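Side-chain contacts in protein URE2 (Lodderomyces elongisporus NRRL YB-4239, PDB 4EXJ), which is of unknown function but has a glutathione S-transferase fold and may act as a transferase or as a Ure2-like regulator: residues W35-K38 / D39-E42; D159-I163 / V164-F168. All blocks are in the same frame, centred on the assembly; numbering follows the deposited sequence.

Contact 1. Residues W35-K38 / D39-E42; sequences WPTK and DIQE
Thr37 and Asp39 meet where the loop after strand 28-32 bends into a short 3-10 turn. Asp39 N donates to Thr37 OG1 over 2.9 Å, in a fairly straight bond of 160°. The hydroxyl reaches this N-H because Thr37 OG1 stands opposite its own backbone N (chi1 179°), and this same rotation sets CG2 between the backbone N and the carbonyl carbon, facing Ile40. There the methyl lies 4.0 Å from Ile40 CG2, while Ile40 CG1 packs against the carbonyl oxygen of Thr37. Beyond it, Ile40 CD1 comes within 4.0 Å of Trp35 CH2, on the six-membered ring, with the two side chains roughly perpendicular. Phe33 lies against Ile40 and Asp39, and Pro10 and Thr11 touch the indole, so this cluster is the compact part of the bend. The turn itself closes through a hydrogen bond from Gln41 N to Lys38 O, 3.1 Å apart.

The solvent side is slacker. A water 3.2 Å from Thr37 OG1 makes a weak link to the Asp39 carboxylate, and a second water donates to Thr37 O. Lys38 and Glu42 carry opposite charges, but Lys38 NZ and Glu42 OE2 are 6.3 Å apart, too far for a salt bridge. Lys38, bent at its last two torsions, also touches a crystal neighbour, so its conformation may owe something to the lattice.

The bond from Asp39 N to Thr37 OG1 makes an ST turn, running here into a 3-10 turn that delivers the chain to Glu42, the N-cap of helix 43-48. This is the connection from the second strand to the following helix in the thioredoxin-like N-terminal domain of a glutathione S-transferase.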
ATOM      1  N   TRP B  35      -7.852 -12.803  19.203  1.00 46.41           N
ATOM      2  CA  TRP B  35      -6.918 -13.113  18.122  1.00 42.52           C
ATOM      3  C   TRP B  35      -6.176 -14.433  18.336  1.00 46.67           C
ATOM      4  O   TRP B  35      -5.503 -14.608  19.353  1.00 48.78           O
ATOM      5  CB  TRP B  35      -5.922 -11.958  17.905  1.00 39.85           C
ATOM      6  CG  TRP B  35      -5.518 -11.851  16.494  1.00 33.29           C
ATOM      7  CD1 TRP B  35      -4.325 -12.213  15.947  1.00 33.06           C
ATOM      8  CD2 TRP B  35      -6.338 -11.398  15.406  1.00 35.40           C
ATOM      9  NE1 TRP B  35      -4.341 -12.004  14.587  1.00 37.97           N
ATOM     10  CE2 TRP B  35      -5.565 -11.498  14.233  1.00 36.13           C
ATOM     11  CE3 TRP B  35      -7.647 -10.910  15.317  1.00 41.40           C
ATOM     12  CZ2 TRP B  35      -6.052 -11.124  12.979  1.00 31.87           C
ATOM     13  CZ3 TRP B  35      -8.130 -10.535  14.078  1.00 36.28           C
ATOM     14  CH2 TRP B  35      -7.342 -10.649  12.926  1.00 33.91           C
ATOM     15  N   PRO B  36      -6.292 -15.365  17.371  1.00 44.89           N
ATOM     16  CA  PRO B  36      -7.104 -15.219  16.159  1.00 42.46           C
ATOM     17  C   PRO B  36      -8.599 -15.339  16.445  1.00 44.54           C
ATOM     18  O   PRO B  36      -8.991 -15.701  17.553  1.00 41.22           O
ATOM     19  CB  PRO B  36      -6.634 -16.382  15.269  1.00 44.03           C
ATOM     20  CG  PRO B  36      -6.060 -17.377  16.209  1.00 45.09           C
ATOM     21  CD  PRO B  36      -5.497 -16.605  17.364  1.00 41.48           C
ATOM     22  N   THR B  37      -9.423 -15.021  15.451  1.00 40.45           N
ATOM     23  CA  THR B  37     -10.870 -15.111  15.608  1.00 41.08           C
ATOM     24  C   THR B  37     -11.489 -15.640  14.330  1.00 42.33           C
ATOM     25  O   THR B  37     -11.030 -15.326  13.234  1.00 39.26           O
ATOM     26  CB  THR B  37     -11.505 -13.739  15.934  1.00 42.88           C
ATOM     27  OG1 THR B  37     -12.929 -13.877  16.058  1.00 45.64           O
ATOM     28  CG2 THR B  37     -11.193 -12.740  14.835  1.00 40.34           C
ATOM     29  N   LYS B  38     -12.529 -16.451  14.481  1.00 44.46           N
ATOM     30  CA  LYS B  38     -13.319 -16.898  13.344  1.00 48.05           C
ATOM     31  C   LYS B  38     -14.400 -15.873  12.985  1.00 42.35           C
ATOM     32  O   LYS B  38     -15.106 -16.038  12.001  1.00 40.49           O
ATOM     33  CB  LYS B  38     -13.965 -18.254  13.644  1.00 50.96           C
ATOM     34  CG  LYS B  38     -13.021 -19.440  13.539  1.00 61.36           C
ATOM     35  CD  LYS B  38     -13.706 -20.725  13.996  1.00 77.29           C
ATOM     36  CE  LYS B  38     -15.111 -20.857  13.412  1.00 82.77           C
ATOM     37  NZ  LYS B  38     -15.119 -20.948  11.922  1.00 84.80           N
ATOM     38  N   ASP B  39     -14.532 -14.818  13.784  1.00 37.97           N
ATOM     39  CA  ASP B  39     -15.566 -13.800  13.547  1.00 43.06           C
ATOM     40  C   ASP B  39     -15.408 -13.062  12.214  1.00 40.08           C
ATOM     41  O   ASP B  39     -16.396 -12.643  11.606  1.00 40.19           O
ATOM     42  CB  ASP B  39     -15.607 -12.778  14.688  1.00 46.67           C
ATOM     43  CG  ASP B  39     -16.273 -13.318  15.949  1.00 55.83           C
ATOM     44  OD1 ASP B  39     -16.548 -14.534  16.013  1.00 60.34           O
ATOM     45  OD2 ASP B  39     -16.515 -12.522  16.883  1.00 61.92           O
ATOM     46  N   ILE B  40     -14.167 -12.893  11.771  1.00 39.42           N
ATOM     47  CA  ILE B  40     -13.898 -12.149  10.548  1.00 35.15           C
ATOM     48  C   ILE B  40     -14.158 -12.980   9.296  1.00 39.38           C
ATOM     49  O   ILE B  40     -13.999 -12.489   8.183  1.00 38.95           O
ATOM     50  CB  ILE B  40     -12.461 -11.559  10.515  1.00 32.89           C
ATOM     51  CG1 ILE B  40     -11.415 -12.675  10.550  1.00 37.81           C
ATOM     52  CG2 ILE B  40     -12.267 -10.580  11.670  1.00 34.33           C
ATOM     53  CD1 ILE B  40      -9.995 -12.184  10.330  1.00 37.96           C
ATOM     54  N   GLN B  41     -14.563 -14.234   9.482  1.00 41.61           N
ATOM     55  CA  GLN B  41     -14.970 -15.074   8.355  1.00 39.89           C
ATOM     56  C   GLN B  41     -16.492 -15.226   8.309  1.00 43.76           C
ATOM     57  O   GLN B  41     -17.029 -15.896   7.424  1.00 46.42           O
ATOM     58  CB  GLN B  41     -14.318 -16.458   8.437  1.00 46.17           C
ATOM     59  CG  GLN B  41     -12.817 -16.459   8.232  1.00 55.87           C
ATOM     60  CD  GLN B  41     -12.144 -17.628   8.932  1.00 72.73           C
ATOM     61  OE1 GLN B  41     -12.705 -18.721   9.020  1.00 74.77           O
ATOM     62  NE2 GLN B  41     -10.939 -17.400   9.440  1.00 71.46           N
ATOM     63  N   GLU B  42     -17.179 -14.611   9.264  1.00 39.78           N
ATOM     64  CA  GLU B  42     -18.642 -14.690   9.336  1.00 41.43           C
ATOM     65  C   GLU B  42     -19.291 -13.795   8.281  1.00 43.42           C
ATOM     66  O   GLU B  42     -18.689 -12.822   7.818  1.00 42.83           O
ATOM     67  CB  GLU B  42     -19.124 -14.262  10.721  1.00 45.03           C
ATOM     68  CG  GLU B  42     -18.599 -15.112  11.866  1.00 57.09           C
ATOM     69  CD  GLU B  42     -19.479 -16.310  12.141  1.00 71.85           C
ATOM     70  OE1 GLU B  42     -20.084 -16.843  11.182  1.00 72.87           O
ATOM     71  OE2 GLU B  42     -19.568 -16.717  13.320  1.00 76.81           O
TER
HETATM   72  O   HOH W   1     -13.624 -12.321  18.776  1.00 49.44           O
HETATM   73  O   HOH W   2      -9.954 -15.692  10.879  1.00 62.52           O

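Contact 2. Residues D159-I163 / V164-F168; sequences DKFTI and VDIAF
An N-terminal capping box, joined by a hydrophobic staple, starts helix 163-179 of the largely helical C-terminal domain; the pairing is a recognised feature of this helix in glutathione S-transferases. Thr162 is the N-cap. Its backbone N donates to Asp165 OD2 over 2.8 Å at 161°, using the carboxylate lone pair that points away from the other oxygen. At the same time Thr162 OG1, held between its own N and carbonyl carbon (chi1 66°), accepts from Val164 N at 3.2 Å in a more bent bond of 144°. A water lies 2.6 Å from both Thr162 OG1 and Asp165 OD2. Backbone bonds from Ile166 N to Thr162 O and from Ala167 N to Ile163 O then continue the helix.

The staple closes across the cap. Phe161 CE1 touches Ile166 CG1 at 3.5 Å, the two side chains crossing nearly at right angles, while Asp165 CB lies over one face of the phenyl ring, 4.0 Å from Phe161 CD2. Phe161 also stacks with Phe205, and Ile163 and Ile166 pack on Leu20 of helix 15-23.

Asp165 OD1 accepts from Trp198 NE1 and Phe156 N, so both oxygens of this buried carboxylate are engaged. With three N-H donors and the helix N-terminus beside it, Asp165 is probably stabilised as the anion.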
ATOM      1  N   ASP B 159       7.208  18.684  11.652  1.00 31.26           N
ATOM      2  CA  ASP B 159       7.952  18.883  12.888  1.00 36.88           C
ATOM      3  C   ASP B 159       7.268  18.296  14.109  1.00 36.02           C
ATOM      4  O   ASP B 159       7.497  18.748  15.230  1.00 31.90           O
ATOM      5  CB  ASP B 159       8.254  20.381  13.093  1.00 36.79           C
ATOM      6  CG  ASP B 159       6.998  21.236  13.222  1.00 51.74           C
ATOM      7  OD1 ASP B 159       5.865  20.712  13.127  1.00 43.01           O
ATOM      8  OD2 ASP B 159       7.156  22.460  13.431  1.00 54.28           O
ATOM      9  N   LYS B 160       6.446  17.270  13.912  1.00 29.45           N
ATOM     10  CA  LYS B 160       5.700  16.728  15.025  1.00 27.26           C
ATOM     11  C   LYS B 160       5.261  15.299  14.721  1.00 27.39           C
ATOM     12  O   LYS B 160       5.285  14.857  13.560  1.00 26.13           O
ATOM     13  CB  LYS B 160       4.468  17.571  15.307  1.00 31.23           C
ATOM     14  CG  LYS B 160       3.441  17.520  14.198  1.00 29.56           C
ATOM     15  CD  LYS B 160       2.297  18.476  14.465  1.00 39.79           C
ATOM     16  CE  LYS B 160       1.365  18.574  13.278  1.00 43.78           C
ATOM     17  NZ  LYS B 160       0.360  19.645  13.511  1.00 45.06           N
ATOM     18  N   PHE B 161       4.887  14.605  15.787  1.00 27.51           N
ATOM     19  CA  PHE B 161       4.276  13.276  15.708  1.00 26.93           C
ATOM     20  C   PHE B 161       2.992  13.324  14.868  1.00 25.03           C
ATOM     21  O   PHE B 161       2.086  14.118  15.142  1.00 25.46           O
ATOM     22  CB  PHE B 161       3.965  12.829  17.141  1.00 28.50           C
ATOM     23  CG  PHE B 161       3.330  11.463  17.271  1.00 22.79           C
ATOM     24  CD1 PHE B 161       1.956  11.302  17.163  1.00 24.02           C
ATOM     25  CD2 PHE B 161       4.109  10.363  17.610  1.00 27.16           C
ATOM     26  CE1 PHE B 161       1.383  10.050  17.340  1.00 25.30           C
ATOM     27  CE2 PHE B 161       3.534   9.113  17.788  1.00 22.15           C
ATOM     28  CZ  PHE B 161       2.186   8.962  17.662  1.00 22.96           C
ATOM     29  N   THR B 162       2.907  12.466  13.841  1.00 24.89           N
ATOM     30  CA  THR B 162       1.719  12.411  12.993  1.00 25.09           C
ATOM     31  C   THR B 162       1.228  10.982  12.717  1.00 24.54           C
ATOM     32  O   THR B 162       1.777   9.988  13.218  1.00 23.65           O
ATOM     33  CB  THR B 162       1.974  13.025  11.592  1.00 26.06           C
ATOM     34  OG1 THR B 162       2.919  12.225  10.863  1.00 22.77           O
ATOM     35  CG2 THR B 162       2.469  14.471  11.702  1.00 27.33           C
ATOM     36  N   ILE B 163       0.170  10.895  11.928  1.00 23.24           N
ATOM     37  CA  ILE B 163      -0.351   9.591  11.517  1.00 23.01           C
ATOM     38  C   ILE B 163       0.714   8.738  10.824  1.00 24.61           C
ATOM     39  O   ILE B 163       0.615   7.515  10.838  1.00 19.63           O
ATOM     40  CB  ILE B 163      -1.638   9.691  10.634  1.00 23.08           C
ATOM     41  CG1 ILE B 163      -1.377  10.520   9.360  1.00 22.73           C
ATOM     42  CG2 ILE B 163      -2.852  10.206  11.477  1.00 23.13           C
ATOM     43  CD1 ILE B 163      -2.585  10.669   8.467  1.00 23.84           C
ATOM     44  N   VAL B 164       1.723   9.352  10.203  1.00 22.52           N
ATOM     45  CA  VAL B 164       2.786   8.548   9.592  1.00 21.38           C
ATOM     46  C   VAL B 164       3.620   7.870  10.689  1.00 24.33           C
ATOM     47  O   VAL B 164       3.966   6.672  10.608  1.00 23.58           O
ATOM     48  CB  VAL B 164       3.676   9.393   8.685  1.00 21.72           C
ATOM     49  CG1 VAL B 164       4.896   8.585   8.230  1.00 19.59           C
ATOM     50  CG2 VAL B 164       2.873   9.883   7.471  1.00 25.90           C
ATOM     51  N   ASP B 165       3.930   8.624  11.740  1.00 21.68           N
ATOM     52  CA  ASP B 165       4.601   8.009  12.880  1.00 24.59           C
ATOM     53  C   ASP B 165       3.756   6.923  13.527  1.00 23.20           C
ATOM     54  O   ASP B 165       4.306   5.920  13.955  1.00 24.48           O
ATOM     55  CB  ASP B 165       5.011   9.046  13.926  1.00 25.03           C
ATOM     56  CG  ASP B 165       5.860  10.152  13.322  1.00 25.16           C
ATOM     57  OD1 ASP B 165       7.034   9.892  12.954  1.00 24.86           O
ATOM     58  OD2 ASP B 165       5.308  11.263  13.171  1.00 26.53           O
ATOM     59  N   ILE B 166       2.441   7.125  13.614  1.00 21.85           N
ATOM     60  CA  ILE B 166       1.575   6.067  14.135  1.00 22.29           C
ATOM     61  C   ILE B 166       1.693   4.818  13.252  1.00 21.57           C
ATOM     62  O   ILE B 166       1.877   3.703  13.771  1.00 21.44           O
ATOM     63  CB  ILE B 166       0.115   6.509  14.205  1.00 21.68           C
ATOM     64  CG1 ILE B 166      -0.054   7.660  15.213  1.00 23.90           C
ATOM     65  CG2 ILE B 166      -0.803   5.353  14.578  1.00 22.28           C
ATOM     66  CD1 ILE B 166      -1.445   8.282  15.179  1.00 26.49           C
ATOM     67  N   ALA B 167       1.588   4.981  11.936  1.00 22.71           N
ATOM     68  CA  ALA B 167       1.638   3.803  11.058  1.00 21.74           C
ATOM     69  C   ALA B 167       2.967   3.039  11.265  1.00 21.00           C
ATOM     70  O   ALA B 167       2.979   1.817  11.506  1.00 20.78           O
ATOM     71  CB  ALA B 167       1.452   4.206   9.602  1.00 20.40           C
ATOM     72  N   PHE B 168       4.083   3.725  11.164  1.00 20.94           N
ATOM     73  CA  PHE B 168       5.356   3.079  11.336  1.00 20.38           C
ATOM     74  C   PHE B 168       5.597   2.511  12.764  1.00 18.71           C
ATOM     75  O   PHE B 168       6.122   1.443  12.911  1.00 20.59           O
ATOM     76  CB  PHE B 168       6.500   4.028  10.943  1.00 20.59           C
ATOM     77  CG  PHE B 168       6.786   4.111   9.466  1.00 19.83           C
ATOM     78  CD1 PHE B 168       7.405   3.088   8.798  1.00 21.91           C
ATOM     79  CD2 PHE B 168       6.462   5.232   8.749  1.00 20.79           C
ATOM     80  CE1 PHE B 168       7.694   3.207   7.466  1.00 20.88           C
ATOM     81  CE2 PHE B 168       6.758   5.328   7.417  1.00 21.02           C
ATOM     82  CZ  PHE B 168       7.352   4.303   6.779  1.00 19.21           C
TER
HETATM   83  O   HOH W   3       5.387  12.962  11.223  1.00 25.60           O

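Both contacts are local and lie at the approach to or the start of a helix, but they sit on opposite sides of the chain's centre, with their own centres about 29 Å apart. Contact 1 belongs to the surface of the N-terminal domain and hands the chain over to helix 43-48; contact 2 is buried in the C-terminal domain at the start of helix 163-179, where it also packs on helices 15-23 and 68-79 of the other domain. Each uses a threonine hydroxyl to accept from the N-H two residues on. The aspartate differs: in 35-42 its carboxylate has a weak water link, whereas in 159-168 it is gripped by several N-H groups.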